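Long-range contacts in alpha-L-rhamnosidase (Streptomyces avermitilis, PDB 3W5M), which hydrolyses terminal non-reducing alpha-L-rhamnose residues from citrus flavonoid glycosides and from the arabinogalactan-protein gum arabic: residues L27-A32 against W88-W93; L513-D518 against T576-K581; T521-R526 against Y551-Q556. All blocks are in the same frame, centred on the assembly; numbering follows the deposited sequence.

Contact 1 of 3, residues L27-A32 against W88-W93; sequences LSWPMA and WSVRVW
Two facing sheets of the N-terminal immunoglobulin-like (fibronectin type 3) beta-sandwich meet here, with Leu27, Trp29 and Met31 of strand 26-32 lying over Trp88, Val90 and Val92 of strand 85-94. The alpha carbons of Trp29 and Val90 are 7.7 Å apart, and side chains from both strands pack between the sheets. Leu27 lays its isobutyl group flat on the Trp88 indole: CD2 sits over the centre of the six-membered ring, 3.9 Å from the centroid and 8° off the normal, a CH-pi contact over the face. The same indole presents its rim to the other strand. Its CH2 points at the carbonyl O of Ser28, which lies in the ring plane, and its CZ3 touches Trp29 CE3 at 4.1 Å. Trp29 then repeats the theme with the roles exchanged. Its chi1 of 47° sets CG between the backbone N and the carbonyl carbon, and the indole lies across the Val90 side chain, with CG2 3.8 Å from the centroid of the six-membered ring. Beta-branched valine suits this place, since its second methyl, CG1, packs against Trp29 CB while CG2 takes the face. The pyrrole side of Trp29 reaches Val92 CG1, and NE1, buried with it, finds its acceptor in Gln40 OE1 on strand 40-48. An alanine in place of Trp29 would probably leave Val90 CG2 without its aromatic face, open a gap between the two sheets and deprive Gln40 of its indole donor. At the far end, Met31 reaches over with CG beside its backbone N and rests SD 3.8 Å from Val92 CG2.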
# COMPACT_ATOMS: atom_id res chain seq x y z
N LEU A 27 26.26 -3.39 5.64
CA LEU A 27 26.90 -3.81 4.39
C LEU A 27 26.74 -5.32 4.24
O LEU A 27 26.80 -6.06 5.24
CB LEU A 27 28.39 -3.45 4.48
CG LEU A 27 28.73 -1.98 4.75
CD1 LEU A 27 30.24 -1.83 4.91
CD2 LEU A 27 28.24 -1.12 3.60
N SER A 28 26.54 -5.78 3.00
CA SER A 28 26.39 -7.21 2.73
C SER A 28 27.23 -7.63 1.54
O SER A 28 27.35 -6.86 0.56
CB SER A 28 24.93 -7.58 2.46
OG SER A 28 24.11 -7.42 3.64
N TRP A 29 27.79 -8.83 1.59
CA TRP A 29 28.61 -9.35 0.47
C TRP A 29 28.32 -10.82 0.15
O TRP A 29 29.02 -11.73 0.60
CB TRP A 29 30.12 -9.07 0.67
CG TRP A 29 30.68 -9.39 2.05
CD1 TRP A 29 31.21 -10.58 2.47
CD2 TRP A 29 30.81 -8.49 3.15
NE1 TRP A 29 31.62 -10.48 3.78
CE2 TRP A 29 31.40 -9.21 4.22
CE3 TRP A 29 30.46 -7.14 3.35
CZ2 TRP A 29 31.67 -8.64 5.46
CZ3 TRP A 29 30.77 -6.56 4.58
CH2 TRP A 29 31.34 -7.31 5.63
N PRO A 30 27.27 -11.05 -0.66
CA PRO A 30 27.08 -12.41 -1.17
C PRO A 30 28.38 -12.86 -1.87
O PRO A 30 29.08 -12.03 -2.49
CB PRO A 30 25.94 -12.25 -2.20
CG PRO A 30 25.30 -10.92 -1.91
CD PRO A 30 26.37 -10.07 -1.29
N MET A 31 28.73 -14.13 -1.73
CA MET A 31 29.94 -14.63 -2.39
C MET A 31 29.60 -15.78 -3.34
O MET A 31 28.58 -16.43 -3.18
CB MET A 31 30.96 -15.07 -1.35
CG MET A 31 31.61 -13.93 -0.57
SD MET A 31 32.20 -14.54 1.05
CE MET A 31 30.66 -14.66 1.96
N ALA A 32 30.44 -15.99 -4.34
CA ALA A 32 30.24 -17.10 -5.29
C ALA A 32 31.50 -17.92 -5.40
O ALA A 32 32.61 -17.39 -5.32
CB ALA A 32 29.84 -16.56 -6.66
N TRP A 88 33.16 2.05 -1.33
CA TRP A 88 33.58 0.95 -0.51
C TRP A 88 33.87 -0.31 -1.29
O TRP A 88 33.41 -0.50 -2.41
CB TRP A 88 32.60 0.67 0.64
CG TRP A 88 31.30 0.01 0.22
CD1 TRP A 88 30.29 0.58 -0.47
CD2 TRP A 88 30.92 -1.35 0.48
NE1 TRP A 88 29.29 -0.36 -0.68
CE2 TRP A 88 29.64 -1.54 -0.09
CE3 TRP A 88 31.53 -2.41 1.15
CZ2 TRP A 88 28.95 -2.75 0.01
CZ3 TRP A 88 30.86 -3.64 1.23
CH2 TRP A 88 29.57 -3.79 0.66
N SER A 89 34.61 -1.17 -0.63
CA SER A 89 35.06 -2.40 -1.19
C SER A 89 35.29 -3.33 -0.03
O SER A 89 35.63 -2.89 1.06
CB SER A 89 36.37 -2.17 -1.95
OG SER A 89 36.67 -3.27 -2.78
N VAL A 90 35.10 -4.61 -0.26
CA VAL A 90 35.36 -5.62 0.76
C VAL A 90 36.12 -6.80 0.11
O VAL A 90 36.03 -7.04 -1.11
CB VAL A 90 34.04 -6.11 1.43
CG1 VAL A 90 33.10 -6.77 0.41
CG2 VAL A 90 34.30 -7.05 2.58
N ARG A 91 36.87 -7.51 0.94
CA ARG A 91 37.50 -8.76 0.56
C ARG A 91 37.38 -9.67 1.75
O ARG A 91 37.20 -9.21 2.87
CB ARG A 91 38.98 -8.59 0.13
CG ARG A 91 39.90 -8.09 1.22
CD ARG A 91 41.34 -8.40 0.84
NE ARG A 91 42.28 -7.80 1.77
CZ ARG A 91 43.59 -7.72 1.54
NH1 ARG A 91 44.09 -8.20 0.41
NH2 ARG A 91 44.39 -7.15 2.45
N VAL A 92 37.43 -10.97 1.49
CA VAL A 92 37.26 -11.94 2.55
C VAL A 92 38.34 -13.01 2.45
O VAL A 92 38.98 -13.17 1.39
CB VAL A 92 35.89 -12.65 2.44
CG1 VAL A 92 34.74 -11.66 2.53
CG2 VAL A 92 35.81 -13.43 1.14
N TRP A 93 38.48 -13.75 3.53
CA TRP A 93 39.35 -14.91 3.62
C TRP A 93 38.48 -16.15 3.83
O TRP A 93 37.62 -16.18 4.73
CB TRP A 93 40.33 -14.75 4.79
CG TRP A 93 41.39 -13.69 4.53
CD1 TRP A 93 42.69 -13.91 4.15
CD2 TRP A 93 41.23 -12.26 4.62
NE1 TRP A 93 43.34 -12.71 3.99
CE2 TRP A 93 42.48 -11.68 4.27
CE3 TRP A 93 40.17 -11.41 4.96
CZ2 TRP A 93 42.68 -10.29 4.25
CZ3 TRP A 93 40.37 -10.03 4.94
CH2 TRP A 93 41.62 -9.48 4.60

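Contact 2 of 3, residues L513-D518 against T576-K581; sequences LRVSGD and TGFPGK
Phe578 carries CG anti to its backbone N (chi1 -159°), and Val515 places CG2 anti to its own N in the same way, which brings methyl and ring together where a loop folds over the end of strand 510-515 in the concanavalin-like beta-sandwich domain. The loop follows strand 572-576, and Phe578 and Pro579 are its two touching residues. Val515 CG2 stands 3.7 Å above the plane of the Phe578 ring, displaced toward the rim; it is 4.1 Å from the centroid and 25° off the normal, a CH-pi contact made mainly with CE1, CZ and CD1. The edge of that ring meets other groups. CE1 approaches Leu513 CD1 at 4.1 Å and the carbonyl O of Arg514 at 3.7 Å, both near the ring plane, an arrangement in which the slightly positive hydrogens of the ring edge can face the oxygen. Phenylalanine fits this place because it offers a face to one strand residue and an edge to the strand's backbone, while Ser586, later in the same loop, touches it too. Val515 does double duty: the methyl that covers Phe578 also lies 3.5 Å from Pro579 CD, with the valine side chain and the pyrrolidine ring crossing at about a right angle. Beyond the strand, Gly517 passes so near the proline that a beta carbon there would probably run into Pro579 CG, consistent with a glycine. The shortest approach is that of Pro579 CG, 3.1 Å from the carbonyl O of Ser516.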
# COMPACT_ATOMS: atom_id res chain seq x y z
N LEU A 513 -4.12 6.10 -21.36
CA LEU A 513 -5.18 6.21 -22.35
C LEU A 513 -4.58 6.89 -23.57
O LEU A 513 -3.92 7.94 -23.41
CB LEU A 513 -6.30 7.07 -21.78
CG LEU A 513 -7.46 7.47 -22.69
CD1 LEU A 513 -8.29 6.25 -23.11
CD2 LEU A 513 -8.31 8.54 -22.02
N ARG A 514 -4.77 6.28 -24.75
CA ARG A 514 -4.47 6.95 -26.03
C ARG A 514 -5.80 7.22 -26.73
O ARG A 514 -6.65 6.33 -26.83
CB ARG A 514 -3.58 6.13 -26.96
CG ARG A 514 -2.28 5.59 -26.39
CD ARG A 514 -1.31 6.66 -25.90
NE ARG A 514 -0.91 7.61 -26.95
CZ ARG A 514 0.08 7.42 -27.82
NH1 ARG A 514 0.78 6.30 -27.79
NH2 ARG A 514 0.35 8.36 -28.72
N VAL A 515 -6.00 8.45 -27.17
CA VAL A 515 -7.27 8.84 -27.77
C VAL A 515 -7.07 10.01 -28.74
O VAL A 515 -6.27 10.91 -28.49
CB VAL A 515 -8.33 9.18 -26.69
CG1 VAL A 515 -7.86 10.33 -25.78
CG2 VAL A 515 -9.69 9.50 -27.30
N SER A 516 -7.78 9.98 -29.86
CA SER A 516 -7.77 11.10 -30.81
C SER A 516 -9.19 11.55 -30.97
O SER A 516 -10.10 10.73 -31.10
CB SER A 516 -7.25 10.68 -32.18
OG SER A 516 -6.00 10.04 -32.09
N GLY A 517 -9.40 12.85 -30.99
CA GLY A 517 -10.77 13.36 -31.10
C GLY A 517 -10.83 14.86 -30.94
O GLY A 517 -9.80 15.54 -30.76
N ASP A 518 -12.05 15.37 -30.97
CA ASP A 518 -12.26 16.81 -30.89
C ASP A 518 -11.93 17.36 -29.51
O ASP A 518 -12.21 16.69 -28.50
CB ASP A 518 -13.69 17.14 -31.30
CG ASP A 518 -13.93 16.88 -32.80
OD1 ASP A 518 -12.93 16.76 -33.55
OD2 ASP A 518 -15.11 16.77 -33.21
N THR A 576 -16.30 5.17 -21.35
CA THR A 576 -17.45 5.85 -21.95
C THR A 576 -17.01 7.22 -22.52
O THR A 576 -16.04 7.81 -22.05
CB THR A 576 -18.59 6.03 -20.96
OG1 THR A 576 -18.14 6.79 -19.86
CG2 THR A 576 -19.09 4.66 -20.44
N GLY A 577 -17.71 7.71 -23.53
CA GLY A 577 -17.34 8.98 -24.17
C GLY A 577 -16.21 8.95 -25.16
O GLY A 577 -15.80 10.01 -25.66
N PHE A 578 -15.69 7.75 -25.46
CA PHE A 578 -14.61 7.58 -26.42
C PHE A 578 -15.13 8.01 -27.80
O PHE A 578 -16.27 7.69 -28.16
CB PHE A 578 -14.13 6.13 -26.44
CG PHE A 578 -12.75 5.95 -27.00
CD1 PHE A 578 -11.62 6.02 -26.17
CD2 PHE A 578 -12.55 5.71 -28.37
CE1 PHE A 578 -10.35 5.85 -26.68
CE2 PHE A 578 -11.28 5.54 -28.87
CZ PHE A 578 -10.17 5.62 -28.04
N PRO A 579 -14.32 8.76 -28.56
CA PRO A 579 -14.78 9.06 -29.92
C PRO A 579 -14.49 7.89 -30.85
O PRO A 579 -13.32 7.61 -31.17
CB PRO A 579 -13.97 10.30 -30.30
CG PRO A 579 -12.73 10.22 -29.47
CD PRO A 579 -13.11 9.52 -28.19
N GLY A 580 -15.52 7.19 -31.28
CA GLY A 580 -15.32 6.01 -32.11
C GLY A 580 -15.21 4.79 -31.23
O GLY A 580 -15.83 4.73 -30.17
N LYS A 581 -14.41 3.83 -31.65
CA LYS A 581 -14.32 2.57 -30.93
C LYS A 581 -12.92 2.38 -30.37
O LYS A 581 -11.95 2.38 -31.12
CB LYS A 581 -14.71 1.38 -31.82
CG LYS A 581 -16.20 1.23 -32.08
CD LYS A 581 -16.45 0.54 -33.43
CE LYS A 581 -17.80 -0.16 -33.50
NZ LYS A 581 -18.97 0.76 -33.49

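Contact 3 of 3, residues T521-R526 against Y551-Q556; sequences TTVRLR and YTLKGQ
Segments 521-526 and 551-556 run antiparallel, with Thr522 and Thr552 a non-hydrogen-bonded pair and Val523 and Tyr551 a hydrogen-bonded one. Val523 and Tyr551 exchange two bonds, N of each to O of the other, both 2.8 Å long and nearly straight at 167°. Leu553 N then donates to Thr521 O at 2.9 Å. Between these bonds the alpha carbons of Thr522 and Thr552 come within 4.3 Å, each sending a CA-H toward a carbonyl oxygen of the other segment.

On one face of the sheet the two threonines join OG1 to OG1 at 3.0 Å, a hydrogen bond that either hydroxyl could donate. Both hold OG1 beside their own backbone N, chi1 being -58° in Thr522 and -61° in Thr552, and both CG2 methyls lie anti to the N. Threonine suits a partly exposed strand face, adding a polar cross-link to a beta-branched shape. On the face carrying Val523 and Tyr551, Val523 CG2 meets Leu553 CD1 at 4.0 Å. Tyr551 turns away from the other segment, where its OH is bonded to Glu559.

The pair lies within a large mixed sheet, toward the side that ends in strand 428-432: strand 522-528 has strand 572-576 on its other side, while strand 548-552 is flanked by strand 436-440, and Val515 of strand 510-515 packs against Tyr551 and Leu553.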
# COMPACT_ATOMS: atom_id res chain seq x y z
N THR A 521 -14.00 16.84 -25.96
CA THR A 521 -14.58 15.49 -25.77
C THR A 521 -14.14 14.99 -24.39
O THR A 521 -12.97 15.05 -24.08
CB THR A 521 -14.11 14.51 -26.86
OG1 THR A 521 -14.31 15.11 -28.16
CG2 THR A 521 -14.87 13.20 -26.78
N THR A 522 -15.08 14.52 -23.59
CA THR A 522 -14.75 13.90 -22.27
C THR A 522 -14.85 12.37 -22.20
O THR A 522 -15.92 11.80 -22.38
CB THR A 522 -15.58 14.55 -21.17
OG1 THR A 522 -15.31 15.96 -21.17
CG2 THR A 522 -15.24 13.96 -19.76
N VAL A 523 -13.72 11.72 -21.91
CA VAL A 523 -13.68 10.26 -21.76
C VAL A 523 -13.65 9.95 -20.27
O VAL A 523 -12.88 10.54 -19.54
CB VAL A 523 -12.44 9.64 -22.41
CG1 VAL A 523 -12.49 8.11 -22.32
CG2 VAL A 523 -12.37 10.06 -23.87
N ARG A 524 -14.49 9.01 -19.88
CA ARG A 524 -14.54 8.54 -18.50
C ARG A 524 -14.04 7.10 -18.41
O ARG A 524 -14.37 6.26 -19.25
CB ARG A 524 -15.95 8.66 -17.95
CG ARG A 524 -16.27 10.07 -17.50
CD ARG A 524 -17.72 10.23 -17.11
NE ARG A 524 -18.08 11.63 -17.28
CZ ARG A 524 -18.36 12.18 -18.46
NH1 ARG A 524 -18.33 11.43 -19.56
NH2 ARG A 524 -18.68 13.46 -18.54
N LEU A 525 -13.23 6.81 -17.39
CA LEU A 525 -12.66 5.48 -17.20
C LEU A 525 -13.02 5.04 -15.82
O LEU A 525 -12.53 5.61 -14.86
CB LEU A 525 -11.12 5.51 -17.28
CG LEU A 525 -10.53 6.21 -18.51
CD1 LEU A 525 -9.01 6.31 -18.40
CD2 LEU A 525 -10.94 5.47 -19.78
N ARG A 526 -13.85 4.01 -15.73
CA ARG A 526 -14.16 3.38 -14.44
C ARG A 526 -13.39 2.07 -14.33
O ARG A 526 -13.06 1.42 -15.33
CB ARG A 526 -15.66 3.17 -14.26
CG ARG A 526 -16.44 4.47 -14.11
CD ARG A 526 -17.81 4.28 -13.47
NE ARG A 526 -18.64 3.31 -14.20
CZ ARG A 526 -19.44 2.42 -13.63
NH1 ARG A 526 -19.56 2.36 -12.31
NH2 ARG A 526 -20.13 1.58 -14.40
N TYR A 551 -10.95 12.39 -18.57
CA TYR A 551 -10.00 13.13 -19.38
C TYR A 551 -10.74 13.90 -20.46
O TYR A 551 -11.50 13.32 -21.20
CB TYR A 551 -9.02 12.17 -20.07
CG TYR A 551 -8.02 12.85 -21.00
CD1 TYR A 551 -6.95 13.60 -20.49
CD2 TYR A 551 -8.15 12.75 -22.39
CE1 TYR A 551 -6.04 14.22 -21.33
CE2 TYR A 551 -7.23 13.36 -23.25
CZ TYR A 551 -6.18 14.09 -22.72
OH TYR A 551 -5.27 14.73 -23.54
N THR A 552 -10.48 15.21 -20.55
CA THR A 552 -11.11 16.05 -21.57
C THR A 552 -10.04 16.40 -22.60
O THR A 552 -8.98 16.89 -22.25
CB THR A 552 -11.72 17.32 -20.95
OG1 THR A 552 -12.72 16.94 -20.02
CG2 THR A 552 -12.39 18.19 -22.03
N LEU A 553 -10.32 16.14 -23.87
CA LEU A 553 -9.33 16.28 -24.94
C LEU A 553 -9.00 17.72 -25.31
O LEU A 553 -9.86 18.60 -25.20
CB LEU A 553 -9.84 15.57 -26.19
CG LEU A 553 -9.59 14.06 -26.27
CD1 LEU A 553 -10.40 13.30 -25.23
CD2 LEU A 553 -9.94 13.55 -27.68
N LYS A 554 -7.76 17.94 -25.75
CA LYS A 554 -7.35 19.25 -26.31
C LYS A 554 -7.44 19.29 -27.86
O LYS A 554 -7.19 20.33 -28.46
CB LYS A 554 -5.96 19.67 -25.82
CG LYS A 554 -4.81 18.78 -26.28
CD LYS A 554 -3.48 19.18 -25.69
CE LYS A 554 -2.50 18.02 -25.79
NZ LYS A 554 -1.16 18.44 -25.33
N GLY A 555 -7.78 18.16 -28.48
CA GLY A 555 -7.90 18.04 -29.95
C GLY A 555 -6.59 18.13 -30.67
O GLY A 555 -6.46 18.86 -31.65
N GLN A 556 -5.60 17.37 -30.21
CA GLN A 556 -4.26 17.50 -30.72
C GLN A 556 -3.63 16.14 -30.99
O GLN A 556 -2.82 15.67 -30.20
CB GLN A 556 -3.42 18.26 -29.69
CG GLN A 556 -2.27 19.04 -30.26
CD GLN A 556 -2.63 20.49 -30.48
OE1 GLN A 556 -2.65 21.28 -29.54
NE2 GLN A 556 -2.92 20.84 -31.74

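From the N terminus, contact 1 comes first, closing a 55-residue loop within the immunoglobulin-like domain by joining its two sheets. It is complete long before the chain reaches the concanavalin-like domain, and its centre lies about 55 Å from that of contact 2. Contact 2 then spans residues 513 to 581, and contact 3 is nested inside it, closing a shorter loop of 24 residues. The centres of these two are about 7 Å apart and their segments touch: Thr576 O lies 2.9 Å from Arg524 N, a probable hydrogen bond between adjacent strands, and Leu553 CD2 packs against Gly517 N. Together they tie strands 510-515, 522-528 and 548-552 to the loop following strand 572-576.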